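Local coordinates for protein AA10A (PDB 5UIZ) that probably cleaves cellulose and related polysaccharides by oxidation, as a copper-dependent lytic polysaccharide monooxygenase of family AA10, at residues H137-A142 against A182-F187; E171-T176 against H190-S195; P78-N83 against Y116-A121. All coordinates share one frame; numbering follows the deposited sequence.

Interaction 1. Residues H137-A142 against A182-F187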
loop_
_atom_site.group_PDB
_atom_site.type_symbol
_atom_site.label_atom_id
_atom_site.label_comp_id
_atom_site.label_asym_id
_atom_site.label_seq_id
_atom_site.Cartn_x
_atom_site.Cartn_y
_atom_site.Cartn_z
ATOM N N HIS A 137 5.007 10.116 -0.910
ATOM C CA HIS A 137 5.745 10.476 0.301
ATOM C C HIS A 137 5.783 9.251 1.265
ATOM O O HIS A 137 4.749 8.753 1.768
ATOM C CB HIS A 137 5.088 11.709 0.911
ATOM C CG HIS A 137 5.585 12.057 2.253
ATOM N ND1 HIS A 137 4.830 12.786 3.139
ATOM C CD2 HIS A 137 6.754 11.771 2.878
ATOM C CE1 HIS A 137 5.525 12.949 4.249
ATOM N NE2 HIS A 137 6.680 12.312 4.131
ATOM N N LEU A 138 6.990 8.783 1.480
ATOM C CA LEU A 138 7.275 7.671 2.325
ATOM C C LEU A 138 7.829 8.254 3.598
ATOM O O LEU A 138 8.609 9.216 3.577
ATOM C CB LEU A 138 8.335 6.758 1.667
ATOM C CG LEU A 138 8.540 5.451 2.471
ATOM C CD1 LEU A 138 7.675 4.372 1.826
ATOM C CD2 LEU A 138 9.964 4.959 2.632
ATOM N N TYR A 139 7.419 7.681 4.725
ATOM C CA TYR A 139 8.004 7.979 5.996
ATOM C C TYR A 139 8.596 6.689 6.499
ATOM O O TYR A 139 7.915 5.688 6.549
ATOM C CB TYR A 139 6.963 8.480 6.975
ATOM C CG TYR A 139 7.477 8.801 8.354
ATOM C CD1 TYR A 139 8.323 9.867 8.565
ATOM C CD2 TYR A 139 7.035 8.106 9.483
ATOM C CE1 TYR A 139 8.791 10.194 9.827
ATOM C CE2 TYR A 139 7.457 8.471 10.769
ATOM C CZ TYR A 139 8.355 9.518 10.917
ATOM O OH TYR A 139 8.827 9.864 12.187
ATOM N N ASP A 140 9.845 6.748 6.921
ATOM C CA ASP A 140 10.532 5.596 7.476
ATOM C C ASP A 140 11.197 6.040 8.762
ATOM O O ASP A 140 12.200 6.744 8.709
ATOM C CB ASP A 140 11.599 5.141 6.473
ATOM C CG ASP A 140 12.563 4.088 7.075
ATOM O OD1 ASP A 140 12.221 3.468 8.106
ATOM O OD2 ASP A 140 13.668 3.936 6.528
ATOM N N GLN A 141 10.678 5.618 9.912
ATOM C CA GLN A 141 11.217 6.093 11.209
ATOM C C GLN A 141 12.650 5.631 11.471
ATOM O O GLN A 141 13.415 6.348 12.095
ATOM C CB GLN A 141 10.297 5.696 12.383
ATOM C CG GLN A 141 10.281 6.660 13.589
ATOM C CD GLN A 141 11.332 6.378 14.646
ATOM O OE1 GLN A 141 11.918 5.290 14.697
ATOM N NE2 GLN A 141 11.561 7.357 15.514
ATOM N N ALA A 142 13.025 4.473 10.953
ATOM C CA ALA A 142 14.361 3.958 11.135
ATOM C C ALA A 142 15.416 4.498 10.177
ATOM O O ALA A 142 16.602 4.176 10.350
ATOM C CB ALA A 142 14.316 2.437 11.028
ATOM N N ALA A 182 17.020 8.473 5.412
ATOM C CA ALA A 182 16.257 9.681 5.645
ATOM C C ALA A 182 14.912 9.238 6.200
ATOM O O ALA A 182 14.419 8.141 5.852
ATOM C CB ALA A 182 16.033 10.415 4.374
ATOM N N GLN A 183 14.309 10.052 7.048
ATOM C CA GLN A 183 12.999 9.694 7.564
ATOM C C GLN A 183 11.879 9.974 6.585
ATOM O O GLN A 183 10.851 9.288 6.611
ATOM C CB GLN A 183 12.743 10.318 8.950
ATOM C CG GLN A 183 13.671 9.683 9.972
ATOM C CD GLN A 183 13.433 10.159 11.400
ATOM O OE1 GLN A 183 13.458 11.355 11.669
ATOM N NE2 GLN A 183 13.258 9.210 12.327
ATOM N N ASN A 184 12.070 10.964 5.729
ATOM C CA ASN A 184 11.123 11.299 4.712
ATOM C C ASN A 184 11.747 11.207 3.340
ATOM O O ASN A 184 12.797 11.784 3.079
ATOM C CB ASN A 184 10.585 12.699 4.939
ATOM C CG ASN A 184 9.795 12.803 6.219
ATOM O OD1 ASN A 184 8.558 12.534 6.265
ATOM N ND2 ASN A 184 10.521 13.083 7.288
ATOM N N ILE A 185 11.093 10.475 2.451
ATOM C CA ILE A 185 11.537 10.306 1.066
ATOM C C ILE A 185 10.346 10.620 0.225
ATOM O O ILE A 185 9.222 10.180 0.526
ATOM C CB ILE A 185 11.998 8.896 0.795
ATOM C CG1 ILE A 185 13.302 8.610 1.580
ATOM C CG2 ILE A 185 12.255 8.699 -0.693
ATOM C CD1 ILE A 185 13.843 7.174 1.514
ATOM N N GLN A 186 10.558 11.433 -0.793
ATOM C CA GLN A 186 9.492 11.697 -1.743
ATOM C C GLN A 186 9.977 11.872 -3.150
ATOM O O GLN A 186 11.096 12.288 -3.351
ATOM C CB GLN A 186 8.675 12.898 -1.319
ATOM C CG GLN A 186 9.409 14.217 -1.402
ATOM C CD GLN A 186 8.510 15.355 -1.044
ATOM O OE1 GLN A 186 7.675 15.198 -0.173
ATOM N NE2 GLN A 186 8.686 16.524 -1.698
ATOM N N PHE A 187 9.115 11.518 -4.092
ATOM C CA PHE A 187 9.402 11.567 -5.535
ATOM C C PHE A 187 8.073 11.576 -6.300
ATOM O O PHE A 187 7.068 11.109 -5.796
ATOM C CB PHE A 187 10.263 10.392 -5.983
ATOM C CG PHE A 187 9.700 9.042 -5.624
ATOM C CD1 PHE A 187 8.861 8.377 -6.498
ATOM C CD2 PHE A 187 10.019 8.439 -4.430
ATOM C CE1 PHE A 187 8.347 7.135 -6.170
ATOM C CE2 PHE A 187 9.493 7.226 -4.089
ATOM C CZ PHE A 187 8.638 6.577 -4.971
HETATM O O HOH W 1 14.472 5.458 4.843
#
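H137 reaches across to N184 on the adjacent antiparallel strand, where its NE2 donates to N184 OD1 over 2.9 Å. The acceptor lies in the imidazole plane, and the N-H meets a lone pair of the amide oxygen, with the two planes 37° apart. L138 makes a hydrogen-bonded pair with I185: L138 N to I185 O is 2.8 Å, I185 N to L138 O 3.0 Å, and their side chains meet on the sheet face away from H137 and N184. Y139, on the H137 face, has CG anti to the backbone N (chi1 179°), and its ring CD1 lies 3.5 Å from N184 OD1, the oxygen that accepts from H137. D140 continues the ladder with D140 N to Q183 O at 2.7 Å, while its carboxylate stands beside the copper site, OD2 accepting from H144 N and OD1 only weakly from H37 N. At Q141 the backbone O receives NE2 of the extended Q183 side chain at 2.9 Å. Strand 133-140 is the middle of a three-stranded antiparallel sheet, between strands 38-42 and 184-190; L138 and I185 pack on F149 of strand 146-154 in the other sheet, and L138 also on W204 of strand 198-206.

Interaction 2. Residues E171-T176 against H190-S195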
loop_
_atom_site.group_PDB
_atom_site.type_symbol
_atom_site.label_atom_id
_atom_site.label_comp_id
_atom_site.label_asym_id
_atom_site.label_seq_id
_atom_site.Cartn_x
_atom_site.Cartn_y
_atom_site.Cartn_z
ATOM N N GLU A 171 0.513 -2.031 -13.934
ATOM C CA GLU A 171 1.675 -1.732 -14.783
ATOM C C GLU A 171 2.677 -0.891 -14.042
ATOM O O GLU A 171 2.301 -0.019 -13.283
ATOM C CB GLU A 171 1.255 -0.998 -16.046
ATOM C CG GLU A 171 0.646 -1.928 -17.092
ATOM C CD GLU A 171 0.095 -1.193 -18.318
ATOM O OE1 GLU A 171 -0.203 0.041 -18.218
ATOM O OE2 GLU A 171 -0.047 -1.856 -19.378
ATOM N N LEU A 172 3.945 -1.165 -14.272
ATOM C CA LEU A 172 5.023 -0.423 -13.657
ATOM C C LEU A 172 5.061 0.942 -14.295
ATOM O O LEU A 172 5.128 1.030 -15.524
ATOM C CB LEU A 172 6.325 -1.177 -13.886
ATOM C CG LEU A 172 7.576 -0.509 -13.340
ATOM C CD1 LEU A 172 7.501 -0.441 -11.840
ATOM C CD2 LEU A 172 8.768 -1.338 -13.800
ATOM N N VAL A 173 4.848 1.992 -13.494
ATOM C CA VAL A 173 4.868 3.365 -13.997
ATOM C C VAL A 173 6.107 4.186 -13.537
ATOM O O VAL A 173 6.330 5.295 -14.025
ATOM C CB VAL A 173 3.615 4.160 -13.604
ATOM C CG1 VAL A 173 2.385 3.521 -14.156
ATOM C CG2 VAL A 173 3.482 4.357 -12.115
ATOM N N HIS A 174 6.813 3.674 -12.536
ATOM C CA HIS A 174 7.943 4.346 -11.988
ATOM C C HIS A 174 8.911 3.429 -11.306
ATOM O O HIS A 174 8.557 2.465 -10.630
ATOM C CB HIS A 174 7.521 5.466 -11.051
ATOM C CG HIS A 174 8.585 6.485 -10.857
ATOM N ND1 HIS A 174 8.761 7.548 -11.716
ATOM C CD2 HIS A 174 9.539 6.602 -9.901
ATOM C CE1 HIS A 174 9.778 8.282 -11.288
ATOM N NE2 HIS A 174 10.258 7.732 -10.180
ATOM N N GLN A 175 10.176 3.757 -11.478
ATOM C CA GLN A 175 11.262 3.031 -10.901
ATOM C C GLN A 175 12.297 4.097 -10.509
ATOM O O GLN A 175 12.671 4.936 -11.316
ATOM C CB GLN A 175 11.848 2.083 -11.910
ATOM C CG GLN A 175 13.171 1.516 -11.430
ATOM C CD GLN A 175 14.028 1.044 -12.561
ATOM O OE1 GLN A 175 13.552 0.898 -13.677
ATOM N NE2 GLN A 175 15.277 0.801 -12.291
ATOM N N THR A 176 12.741 4.059 -9.273
ATOM C CA THR A 176 13.804 4.938 -8.806
ATOM C C THR A 176 15.073 4.142 -8.612
ATOM O O THR A 176 15.053 2.928 -8.596
ATOM C CB THR A 176 13.464 5.591 -7.446
ATOM O OG1 THR A 176 13.632 4.653 -6.367
ATOM C CG2 THR A 176 12.100 6.178 -7.443
ATOM N N HIS A 190 4.316 9.618 -12.714
ATOM C CA HIS A 190 3.276 9.914 -13.631
ATOM C C HIS A 190 2.626 8.623 -13.999
ATOM O O HIS A 190 3.319 7.671 -14.397
ATOM C CB HIS A 190 3.823 10.604 -14.894
ATOM C CG HIS A 190 2.764 10.818 -15.904
ATOM N ND1 HIS A 190 1.755 11.740 -15.717
ATOM C CD2 HIS A 190 2.453 10.135 -17.023
ATOM C CE1 HIS A 190 0.917 11.685 -16.733
ATOM N NE2 HIS A 190 1.290 10.687 -17.516
ATOM N N ALA A 191 1.295 8.579 -13.882
ATOM C CA ALA A 191 0.541 7.361 -14.242
ATOM C C ALA A 191 -0.387 7.679 -15.389
ATOM O O ALA A 191 -1.459 8.244 -15.167
ATOM C CB ALA A 191 -0.265 6.851 -13.068
ATOM N N PRO A 192 0.006 7.297 -16.604
ATOM C CA PRO A 192 -0.677 7.786 -17.799
ATOM C C PRO A 192 -1.990 7.070 -18.048
ATOM O O PRO A 192 -2.127 5.916 -17.658
ATOM C CB PRO A 192 0.288 7.442 -18.933
ATOM C CG PRO A 192 1.143 6.330 -18.393
ATOM C CD PRO A 192 1.260 6.582 -16.916
ATOM N N ASN A 193 -2.925 7.754 -18.705
ATOM C CA ASN A 193 -4.138 7.129 -19.238
ATOM C C ASN A 193 -5.026 6.496 -18.152
ATOM O O ASN A 193 -5.566 5.406 -18.347
ATOM C CB ASN A 193 -3.775 6.089 -20.325
ATOM C CG ASN A 193 -2.985 6.697 -21.466
ATOM O OD1 ASN A 193 -3.391 7.709 -22.015
ATOM N ND2 ASN A 193 -1.842 6.095 -21.814
ATOM N N ARG A 194 -5.142 7.169 -17.013
ATOM C CA ARG A 194 -5.945 6.692 -15.910
ATOM C C ARG A 194 -6.915 7.729 -15.434
ATOM O O ARG A 194 -6.597 8.911 -15.308
ATOM C CB ARG A 194 -5.076 6.207 -14.763
ATOM C CG ARG A 194 -4.501 4.812 -15.066
ATOM C CD ARG A 194 -3.118 4.727 -14.580
ATOM N NE ARG A 194 -2.547 3.383 -14.654
ATOM C CZ ARG A 194 -1.562 2.996 -15.447
ATOM N NH1 ARG A 194 -0.992 3.805 -16.342
ATOM N NH2 ARG A 194 -1.098 1.778 -15.313
ATOM N N SER A 195 -8.104 7.238 -15.103
ATOM C CA SER A 195 -9.123 8.087 -14.561
ATOM C C SER A 195 -9.956 7.359 -13.529
ATOM O O SER A 195 -10.229 6.189 -13.690
ATOM C CB SER A 195 -9.977 8.578 -15.726
ATOM O OG SER A 195 -10.715 9.681 -15.274
HETATM O O HOH W 2 6.715 8.145 -13.421
#
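V173 and A191 mark the nearest backbone approach, their CA atoms 5.9 Å apart, and no direct hydrogen bond joins the two segments. Residues 171-175 form a strand, whereas 190-195 leave strand 184-190 and run through a loop. V173 and H174 both face V151 of strand 146-154, a classic beta bulge that turns two consecutive side chains toward the loop. A water bridges the two segments at the bulge: it donates to V173 O, accepts from H190 N at 2.9 Å and also pairs with H174 ND1, lying in the plane of the imidazole at its edge.

V173 carries the apolar part of the contact. Its CB rests 3.6 Å from H190 O, and CG1, anti to the carbonyl carbon (chi1 -61°), reaches toward A191 CB and P192 CD. The same methyl lies over one face of the R194 guanidinium, with V173 CG1 to R194 NH1 at 4.0 Å. E171 comes to that group from another direction: its CB lies at the guanidinium edge, in plane, and E171 OE1 forms a long salt bridge of 3.5 Å with R194 NH2. The carboxylate and guanidinium planes are 60° apart. R194 is anchored mainly by backbone carbonyls: NH1 donates to P192 O at 2.7 Å, NE to T154 O and NH2 to V153 O. These bonds fix the rotation of the group beneath V173, and the nearby E171 carboxylate would probably offset part of its charge.

H190 turns its ring to another neighbour, ND1 bonding T133 OG1. The contact thus packs a bulged strand of one sheet against the loop that crosses from strand 184-190 of the three-stranded sheet to strand 198-206 of the other, within the beta-sandwich core characteristic of lytic polysaccharide monooxygenases.

Interaction 3. Residues P78-N83 against Y116-A121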
loop_
_atom_site.group_PDB
_atom_site.type_symbol
_atom_site.label_atom_id
_atom_site.label_comp_id
_atom_site.label_asym_id
_atom_site.label_seq_id
_atom_site.Cartn_x
_atom_site.Cartn_y
_atom_site.Cartn_z
ATOM N N PRO A 78 -6.692 -6.080 14.468
ATOM C CA PRO A 78 -6.349 -4.708 14.819
ATOM C C PRO A 78 -4.880 -4.380 14.612
ATOM O O PRO A 78 -4.570 -3.227 14.394
ATOM C CB PRO A 78 -6.715 -4.624 16.311
ATOM C CG PRO A 78 -7.843 -5.633 16.450
ATOM C CD PRO A 78 -7.395 -6.768 15.575
ATOM N N ASN A 79 -4.002 -5.373 14.709
ATOM C CA ASN A 79 -2.559 -5.146 14.579
ATOM C C ASN A 79 -2.146 -4.737 13.153
ATOM O O ASN A 79 -1.069 -4.198 13.002
ATOM C CB ASN A 79 -1.744 -6.380 14.959
ATOM C CG ASN A 79 -1.920 -6.786 16.405
ATOM O OD1 ASN A 79 -1.877 -5.940 17.289
ATOM N ND2 ASN A 79 -2.146 -8.089 16.646
ATOM N N ALA A 80 -2.974 -5.019 12.148
ATOM C CA ALA A 80 -2.746 -4.486 10.784
ATOM C C ALA A 80 -2.661 -2.991 10.818
ATOM O O ALA A 80 -1.904 -2.433 10.057
ATOM C CB ALA A 80 -3.814 -4.922 9.786
ATOM N N MET A 81 -3.435 -2.347 11.706
ATOM C CA MET A 81 -3.363 -0.927 11.904
ATOM C C MET A 81 -2.378 -0.499 13.016
ATOM O O MET A 81 -1.666 0.473 12.846
ATOM C CB MET A 81 -4.751 -0.399 12.205
ATOM C CG MET A 81 -5.582 -0.131 10.955
ATOM S SD MET A 81 -5.857 -1.585 9.901
ATOM C CE MET A 81 -6.900 -2.598 11.009
ATOM N N TRP A 82 -2.369 -1.164 14.178
ATOM C CA TRP A 82 -1.456 -0.749 15.256
ATOM C C TRP A 82 -0.012 -0.867 14.803
ATOM O O TRP A 82 0.768 -0.002 15.127
ATOM C CB TRP A 82 -1.629 -1.534 16.564
ATOM C CG TRP A 82 -3.020 -1.507 17.183
ATOM C CD1 TRP A 82 -3.710 -2.572 17.611
ATOM C CD2 TRP A 82 -3.842 -0.360 17.433
ATOM N NE1 TRP A 82 -4.930 -2.175 18.145
ATOM C CE2 TRP A 82 -5.004 -0.810 18.069
ATOM C CE3 TRP A 82 -3.669 1.028 17.246
ATOM C CZ2 TRP A 82 -6.035 0.039 18.431
ATOM C CZ3 TRP A 82 -4.664 1.870 17.610
ATOM C CH2 TRP A 82 -5.856 1.367 18.186
ATOM N N ASN A 83 0.291 -1.910 14.034
ATOM C CA ASN A 83 1.609 -2.127 13.475
ATOM C C ASN A 83 1.553 -1.775 11.975
ATOM O O ASN A 83 2.002 -2.563 11.124
ATOM C CB ASN A 83 2.051 -3.594 13.673
ATOM C CG ASN A 83 2.122 -4.011 15.132
ATOM O OD1 ASN A 83 2.673 -3.294 15.954
ATOM N ND2 ASN A 83 1.606 -5.193 15.446
ATOM N N TYR A 116 -1.814 -8.799 7.878
ATOM C CA TYR A 116 -2.371 -7.776 7.009
ATOM C C TYR A 116 -3.295 -8.345 5.958
ATOM O O TYR A 116 -3.532 -7.691 4.920
ATOM C CB TYR A 116 -1.237 -7.030 6.342
ATOM C CG TYR A 116 -0.259 -6.478 7.364
ATOM C CD1 TYR A 116 -0.521 -5.277 8.034
ATOM C CD2 TYR A 116 0.940 -7.124 7.623
ATOM C CE1 TYR A 116 0.401 -4.746 8.934
ATOM C CE2 TYR A 116 1.832 -6.627 8.570
ATOM C CZ TYR A 116 1.549 -5.428 9.221
ATOM O OH TYR A 116 2.457 -4.906 10.150
ATOM N N ARG A 117 -3.854 -9.525 6.195
ATOM C CA ARG A 117 -4.668 -10.180 5.129
ATOM C C ARG A 117 -5.937 -9.397 4.753
ATOM O O ARG A 117 -6.439 -9.491 3.633
ATOM C CB ARG A 117 -4.981 -11.621 5.498
ATOM C CG ARG A 117 -6.044 -11.731 6.551
ATOM C CD ARG A 117 -6.194 -13.112 7.145
ATOM N NE ARG A 117 -7.277 -13.073 8.159
ATOM C CZ ARG A 117 -7.455 -13.949 9.158
ATOM N NH1 ARG A 117 -6.617 -14.965 9.332
ATOM N NH2 ARG A 117 -8.482 -13.811 9.999
ATOM N N SER A 118 -6.462 -8.601 5.685
ATOM C CA SER A 118 -7.650 -7.779 5.389
ATOM C C SER A 118 -7.405 -6.645 4.324
ATOM O O SER A 118 -8.333 -6.111 3.753
ATOM C CB SER A 118 -8.215 -7.191 6.719
ATOM O OG SER A 118 -7.230 -6.353 7.289
ATOM N N MET A 119 -6.151 -6.309 4.093
ATOM C CA MET A 119 -5.758 -5.374 3.044
ATOM C C MET A 119 -6.024 -5.899 1.668
ATOM O O MET A 119 -6.072 -5.124 0.748
ATOM C CB MET A 119 -4.259 -5.066 3.114
ATOM C CG MET A 119 -3.818 -4.314 4.340
ATOM S SD MET A 119 -4.898 -2.927 4.644
ATOM C CE MET A 119 -5.753 -3.385 6.141
ATOM N N ASP A 120 -6.131 -7.215 1.545
ATOM C CA ASP A 120 -6.465 -7.896 0.333
ATOM C C ASP A 120 -7.960 -7.863 0.005
ATOM O O ASP A 120 -8.341 -8.358 -1.052
ATOM C CB ASP A 120 -6.044 -9.390 0.421
ATOM C CG ASP A 120 -4.507 -9.619 0.441
ATOM O OD1 ASP A 120 -3.729 -8.752 -0.118
ATOM O OD2 ASP A 120 -4.096 -10.702 0.953
ATOM N N ALA A 121 -8.808 -7.351 0.898
ATOM C CA ALA A 121 -10.237 -7.440 0.662
ATOM C C ALA A 121 -10.648 -6.502 -0.474
ATOM O O ALA A 121 -10.011 -5.489 -0.745
ATOM C CB ALA A 121 -11.062 -7.202 1.947
#
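Y116 meets A80 through one corner of its ring: CD1 lies 3.6 Å from A80 CA and 3.7 Å from A80 CB, and the far end of the ring brings its hydroxyl to the backbone just after the short helix 79-82. There Y116 OH donates to N83 O over 2.6 Å, close to the carbonyl plane, the donor being tilted from it by 15°. The carbonyl oxygens of A80 and N83 both stand at the ring edge in its plane, and CE1 lies 3.5 Å from A80 O, an oxygen that accepts a hydrogen bond from N47 ND2. Both segments belong to the largely helical region that joins strand 38-42 to strand 128-130, an insertion that in AA10 enzymes generally helps shape the surface beside the copper site. The A80 methyl is the bump of this contact, bordered by CD1 of the Y116 ring and, more distantly, by S118 OG on the 3-10 turn 117-120. Exchanging Y116 for an alanine would probably leave the N83 carbonyl without this donor and open a gap beside A80. M81 bends at chi2 and chi3, its SD standing 4.2 Å from M119 CE in the modelled M119 conformer, one of two, which makes this contact less certain. N47 of helix 46-54 touches both Y116 and M119.

How the interactions relate
Interactions 1 and 2 are neighbours: strands 170-175 and 184-190 follow each other in the chain, their segments alternate along it, and F187 of the first packs on H174 and T176 of the second. Interaction 3 touches neither and lies on the opposite side of the chain's centre from interaction 2. It is the most buried of the three, an apolar fit of alanine, tyrosine and methionine closed by a single hydroxyl bond. Interaction 1 is regular strand pairing, with a polar face, a buried apolar face and one end beside the copper site. Interaction 2, partly buried and away from that site, replaces backbone pairing with a water, a valine and a long salt bridge.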